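Endoglucanase E (Clostridium thermocellum, PDB 2WAO) probably removes acetyl groups from plant cell-wall polysaccharides through its family 2 carbohydrate esterase domain, which also binds cello-oligosaccharides such as cellohexaose. Local coordinates at residues 125-139 and 151-163. Numbering follows the deposited sequence.
With BGC (beta-D-glucopyranose), chain B; BGC (beta-D-glucopyranose), chain C; FMT (formic acid), chain D.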
# COMPACT_ATOMS: atom_id res chain seq x y z
N ILE A 125 8.56 -2.19 -6.14
CA ILE A 125 8.63 -1.15 -5.07
C ILE A 125 7.97 -1.75 -3.82
O ILE A 125 7.00 -2.51 -3.95
CB ILE A 125 7.88 0.12 -5.49
CG1 ILE A 125 8.29 0.57 -6.89
CG2 ILE A 125 8.09 1.24 -4.45
CD1 ILE A 125 7.49 1.77 -7.41
N GLU A 126 8.52 -1.47 -2.64
CA GLU A 126 7.79 -1.75 -1.39
C GLU A 126 7.55 -0.39 -0.74
O GLU A 126 8.48 0.42 -0.59
CB GLU A 126 8.60 -2.63 -0.45
CG GLU A 126 7.88 -2.95 0.87
CD GLU A 126 8.64 -3.99 1.66
OE1 GLU A 126 9.78 -3.72 2.03
OE2 GLU A 126 8.08 -5.08 1.94
N PHE A 127 6.31 -0.18 -0.30
CA PHE A 127 5.94 1.02 0.43
C PHE A 127 5.74 0.60 1.87
O PHE A 127 5.14 -0.48 2.15
CB PHE A 127 4.61 1.54 -0.11
CG PHE A 127 4.73 2.17 -1.46
CD1 PHE A 127 4.91 3.56 -1.56
CD2 PHE A 127 4.68 1.39 -2.62
CE1 PHE A 127 5.08 4.17 -2.81
CE2 PHE A 127 4.82 2.02 -3.90
CZ PHE A 127 5.03 3.39 -3.95
N ILE A 128 6.22 1.43 2.79
CA ILE A 128 6.02 1.16 4.24
C ILE A 128 5.37 2.39 4.83
O ILE A 128 5.96 3.45 4.80
CB ILE A 128 7.40 0.89 4.94
CG1 ILE A 128 8.12 -0.28 4.27
CG2 ILE A 128 7.21 0.60 6.48
CD1 ILE A 128 9.59 -0.49 4.78
N GLY A 129 4.17 2.28 5.39
CA GLY A 129 3.54 3.51 5.82
C GLY A 129 2.33 3.35 6.71
O GLY A 129 2.19 2.33 7.36
N ASP A 130 1.51 4.39 6.75
CA ASP A 130 0.42 4.47 7.75
C ASP A 130 -0.88 4.74 6.98
O ASP A 130 -1.07 4.21 5.87
CB ASP A 130 0.79 5.53 8.82
CG ASP A 130 1.12 6.95 8.18
OD1 ASP A 130 0.65 7.27 7.02
OD2 ASP A 130 1.83 7.75 8.84
N SER A 131 -1.76 5.59 7.52
CA SER A 131 -3.07 5.81 6.93
C SER A 131 -2.98 6.42 5.55
O SER A 131 -3.81 6.15 4.71
CB SER A 131 -3.92 6.74 7.79
OG SER A 131 -4.02 6.24 9.12
N ILE A 132 -1.95 7.26 5.34
CA ILE A 132 -1.77 7.97 4.09
C ILE A 132 -1.51 6.92 2.99
O ILE A 132 -2.11 6.98 1.92
CB ILE A 132 -0.61 9.00 4.18
CG1 ILE A 132 -0.95 10.07 5.25
CG2 ILE A 132 -0.46 9.73 2.78
CD1 ILE A 132 0.28 10.84 5.75
N THR A 133 -0.67 5.93 3.28
CA THR A 133 -0.39 4.91 2.23
C THR A 133 -1.46 3.87 2.05
O THR A 133 -1.68 3.36 0.95
CB THR A 133 1.14 4.50 2.07
OG1 THR A 133 1.39 3.09 1.84
CG2 THR A 133 2.04 5.19 2.89
N CYS A 134 -2.23 3.65 3.10
CA CYS A 134 -3.51 2.90 3.03
C CYS A 134 -4.59 3.61 2.19
O CYS A 134 -5.58 2.98 1.79
CB CYS A 134 -4.06 2.68 4.47
SG CYS A 134 -3.07 1.47 5.41
N ALA A 135 -4.42 4.92 1.95
CA ALA A 135 -5.43 5.78 1.30
C ALA A 135 -6.74 5.82 2.13
O ALA A 135 -7.82 5.91 1.54
CB ALA A 135 -5.75 5.31 -0.13
N TYR A 136 -6.61 5.72 3.46
CA TYR A 136 -7.71 6.00 4.41
C TYR A 136 -8.53 7.22 3.92
O TYR A 136 -8.00 8.33 3.69
CB TYR A 136 -7.07 6.32 5.76
CG TYR A 136 -7.94 6.66 6.97
CD1 TYR A 136 -7.74 5.97 8.18
CD2 TYR A 136 -8.84 7.72 6.96
CE1 TYR A 136 -8.45 6.27 9.29
CE2 TYR A 136 -9.62 8.04 8.12
CZ TYR A 136 -9.36 7.34 9.27
OH TYR A 136 -10.04 7.64 10.43
N GLY A 137 -9.82 6.97 3.70
CA GLY A 137 -10.78 8.08 3.48
C GLY A 137 -10.68 8.79 2.15
O GLY A 137 -11.33 9.85 1.97
N ASN A 138 -9.89 8.26 1.21
CA ASN A 138 -9.58 9.04 -0.02
C ASN A 138 -10.79 9.23 -0.96
O ASN A 138 -10.78 10.16 -1.81
CB ASN A 138 -8.29 8.57 -0.73
CG ASN A 138 -8.47 7.28 -1.51
OD1 ASN A 138 -9.41 6.53 -1.23
ND2 ASN A 138 -7.57 7.01 -2.48
N GLU A 139 -11.85 8.44 -0.79
CA GLU A 139 -13.07 8.67 -1.59
C GLU A 139 -14.18 9.39 -0.79
O GLU A 139 -15.29 9.66 -1.31
CB GLU A 139 -13.56 7.36 -2.23
CG GLU A 139 -12.51 6.81 -3.18
CD GLU A 139 -13.03 5.71 -4.09
OE1 GLU A 139 -13.93 4.95 -3.68
OE2 GLU A 139 -12.51 5.63 -5.23
N ASN A 151 -14.87 3.87 1.72
CA ASN A 151 -14.18 5.05 1.17
C ASN A 151 -12.63 4.95 1.11
O ASN A 151 -11.91 5.94 0.82
CB ASN A 151 -14.64 6.29 1.95
CG ASN A 151 -15.97 6.84 1.42
OD1 ASN A 151 -16.38 6.55 0.29
ND2 ASN A 151 -16.63 7.64 2.23
N GLU A 152 -12.10 3.77 1.42
CA GLU A 152 -10.65 3.61 1.44
C GLU A 152 -10.26 2.92 0.14
O GLU A 152 -10.37 1.71 0.01
CB GLU A 152 -10.24 2.74 2.64
CG GLU A 152 -8.72 2.40 2.72
CD GLU A 152 -8.38 1.71 4.05
OE1 GLU A 152 -8.85 0.54 4.25
OE2 GLU A 152 -7.66 2.35 4.89
N ASN A 153 -9.78 3.69 -0.82
CA ASN A 153 -9.42 3.13 -2.11
C ASN A 153 -7.90 3.16 -2.37
O ASN A 153 -7.37 4.11 -3.02
CB ASN A 153 -10.20 3.86 -3.23
CG ASN A 153 -9.88 3.32 -4.59
OD1 ASN A 153 -10.28 3.90 -5.62
ND2 ASN A 153 -9.22 2.18 -4.64
N SER A 154 -7.22 2.08 -1.95
CA SER A 154 -5.77 1.99 -2.18
C SER A 154 -5.37 1.96 -3.66
O SER A 154 -4.20 2.21 -3.97
CB SER A 154 -5.13 0.82 -1.45
OG SER A 154 -5.71 -0.37 -1.92
N TYR A 155 -6.30 1.63 -4.56
CA TYR A 155 -5.99 1.67 -6.01
C TYR A 155 -5.64 3.10 -6.42
O TYR A 155 -4.88 3.30 -7.37
CB TYR A 155 -7.18 1.18 -6.86
CG TYR A 155 -6.84 0.94 -8.34
CD1 TYR A 155 -6.10 -0.19 -8.72
CD2 TYR A 155 -7.25 1.84 -9.33
CE1 TYR A 155 -5.81 -0.43 -10.04
CE2 TYR A 155 -6.96 1.62 -10.67
CZ TYR A 155 -6.25 0.47 -11.01
OH TYR A 155 -5.96 0.23 -12.32
N MET A 156 -6.20 4.10 -5.71
CA MET A 156 -5.94 5.52 -6.01
C MET A 156 -5.06 6.18 -4.90
O MET A 156 -5.13 7.40 -4.65
CB MET A 156 -7.23 6.29 -6.30
CG MET A 156 -7.94 5.85 -7.61
SD MET A 156 -6.86 6.02 -9.06
CE MET A 156 -6.81 7.80 -9.22
N SER A 157 -4.27 5.34 -4.20
CA SER A 157 -3.24 5.87 -3.30
C SER A 157 -2.08 6.41 -4.14
O SER A 157 -1.86 5.98 -5.29
CB SER A 157 -2.71 4.78 -2.37
OG SER A 157 -1.88 3.88 -3.09
N TYR A 158 -1.35 7.36 -3.57
CA TYR A 158 -0.15 7.88 -4.28
C TYR A 158 0.77 6.71 -4.62
O TYR A 158 1.48 6.76 -5.65
CB TYR A 158 0.61 8.91 -3.45
CG TYR A 158 1.35 8.31 -2.29
CD1 TYR A 158 2.72 8.03 -2.38
CD2 TYR A 158 0.67 7.99 -1.09
CE1 TYR A 158 3.40 7.45 -1.34
CE2 TYR A 158 1.35 7.40 -0.02
CZ TYR A 158 2.71 7.15 -0.15
OH TYR A 158 3.43 6.55 0.84
N ALA A 159 0.82 5.70 -3.75
CA ALA A 159 1.69 4.56 -3.95
C ALA A 159 1.29 3.73 -5.19
O ALA A 159 2.14 3.39 -6.04
CB ALA A 159 1.68 3.69 -2.70
N ALA A 160 -0.02 3.43 -5.32
CA ALA A 160 -0.47 2.63 -6.46
C ALA A 160 -0.33 3.40 -7.77
O ALA A 160 0.03 2.84 -8.83
CB ALA A 160 -1.92 2.22 -6.28
N ILE A 161 -0.59 4.70 -7.69
CA ILE A 161 -0.56 5.51 -8.90
C ILE A 161 0.93 5.62 -9.38
O ILE A 161 1.24 5.49 -10.60
CB ILE A 161 -1.12 6.91 -8.59
CG1 ILE A 161 -2.63 6.88 -8.26
CG2 ILE A 161 -0.82 7.86 -9.81
CD1 ILE A 161 -3.10 8.20 -7.58
N THR A 162 1.84 5.82 -8.41
CA THR A 162 3.31 5.90 -8.69
C THR A 162 3.78 4.56 -9.33
O THR A 162 4.51 4.55 -10.32
CB THR A 162 4.08 6.21 -7.37
OG1 THR A 162 3.75 7.54 -6.92
CG2 THR A 162 5.63 6.15 -7.57
N ALA A 163 3.35 3.44 -8.77
CA ALA A 163 3.72 2.15 -9.33
C ALA A 163 3.20 1.99 -10.77
O ALA A 163 3.96 1.54 -11.63
CB ALA A 163 3.27 0.98 -8.42
C2 BGC B . -8.81 9.78 13.27
C3 BGC B . -8.56 8.44 13.96
C4 BGC B . -7.56 7.62 13.14
C5 BGC B . -6.28 8.45 12.93
C6 BGC B . -5.14 7.72 12.19
C1 BGC B . -7.48 10.48 13.02
O2 BGC B . -9.71 10.56 14.06
O3 BGC B . -9.80 7.73 14.08
O4 BGC B . -7.30 6.62 13.99
O5 BGC B . -6.63 9.65 12.25
O6 BGC B . -5.59 7.33 10.91
C2 BGC C . -6.71 4.30 14.41
C3 BGC C . -6.89 2.88 13.86
C4 BGC C . -8.32 2.66 13.36
C5 BGC C . -8.63 3.72 12.33
C6 BGC C . -10.01 3.51 11.67
C1 BGC C . -7.27 5.31 13.42
O2 BGC C . -5.34 4.58 14.70
O3 BGC C . -6.47 1.92 14.81
O4 BGC C . -8.41 1.40 12.73
O5 BGC C . -8.58 4.94 13.04
O6 BGC C . -11.03 4.04 12.48
C FMT D . -1.27 8.01 9.71
O1 FMT D . -2.22 7.45 10.27
O2 FMT D . -1.31 8.93 8.89
O HOH W 1 -16.31 5.39 -2.10
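N138 lies against the backbone of N153 and binds it with both ends of its amide. Its CB carries CG between the backbone N and the carbonyl carbon (chi1 76°), which turns the amide toward 151-163 and sets CG 3.7 Å from N153 O. From there OD1 accepts from N153 N at 2.9 Å, the donor tilted from the carbonyl plane, while ND2 gives a hydrogen to N153 O at 3.0 Å, lying above that carbonyl's plane. M156 N reaches the same oxygen from the opposite face, and ND2 also makes a weak bond to M156 O. Asparagine suits this buried place because one short side chain both donates and accepts. Beside it, E139 N bonds to N151 O at 3.0 Å, and the carboxylate of E139 pairs with R94. G137, third in the type II turn from A135 to N138, takes the positive phi that glycine favours.

Deeper in, the methyl of A159 sits 3.3 Å from the centroid of the F127 ring, 9° off its normal, a CH-pi contact that alanine is small enough to allow. In one of its two conformers, S157 OG caps the helix by accepting from A160 N.

The fold is that of an SGNH hydrolase: S131 of the glycan pocket follows strand 123-129. Residues 158-163 run nearly antiparallel (168°) to strand 125-129, with Y158 reaching M319 of helix 313-331 and S157 touching M172 of neighbouring strand 168-174.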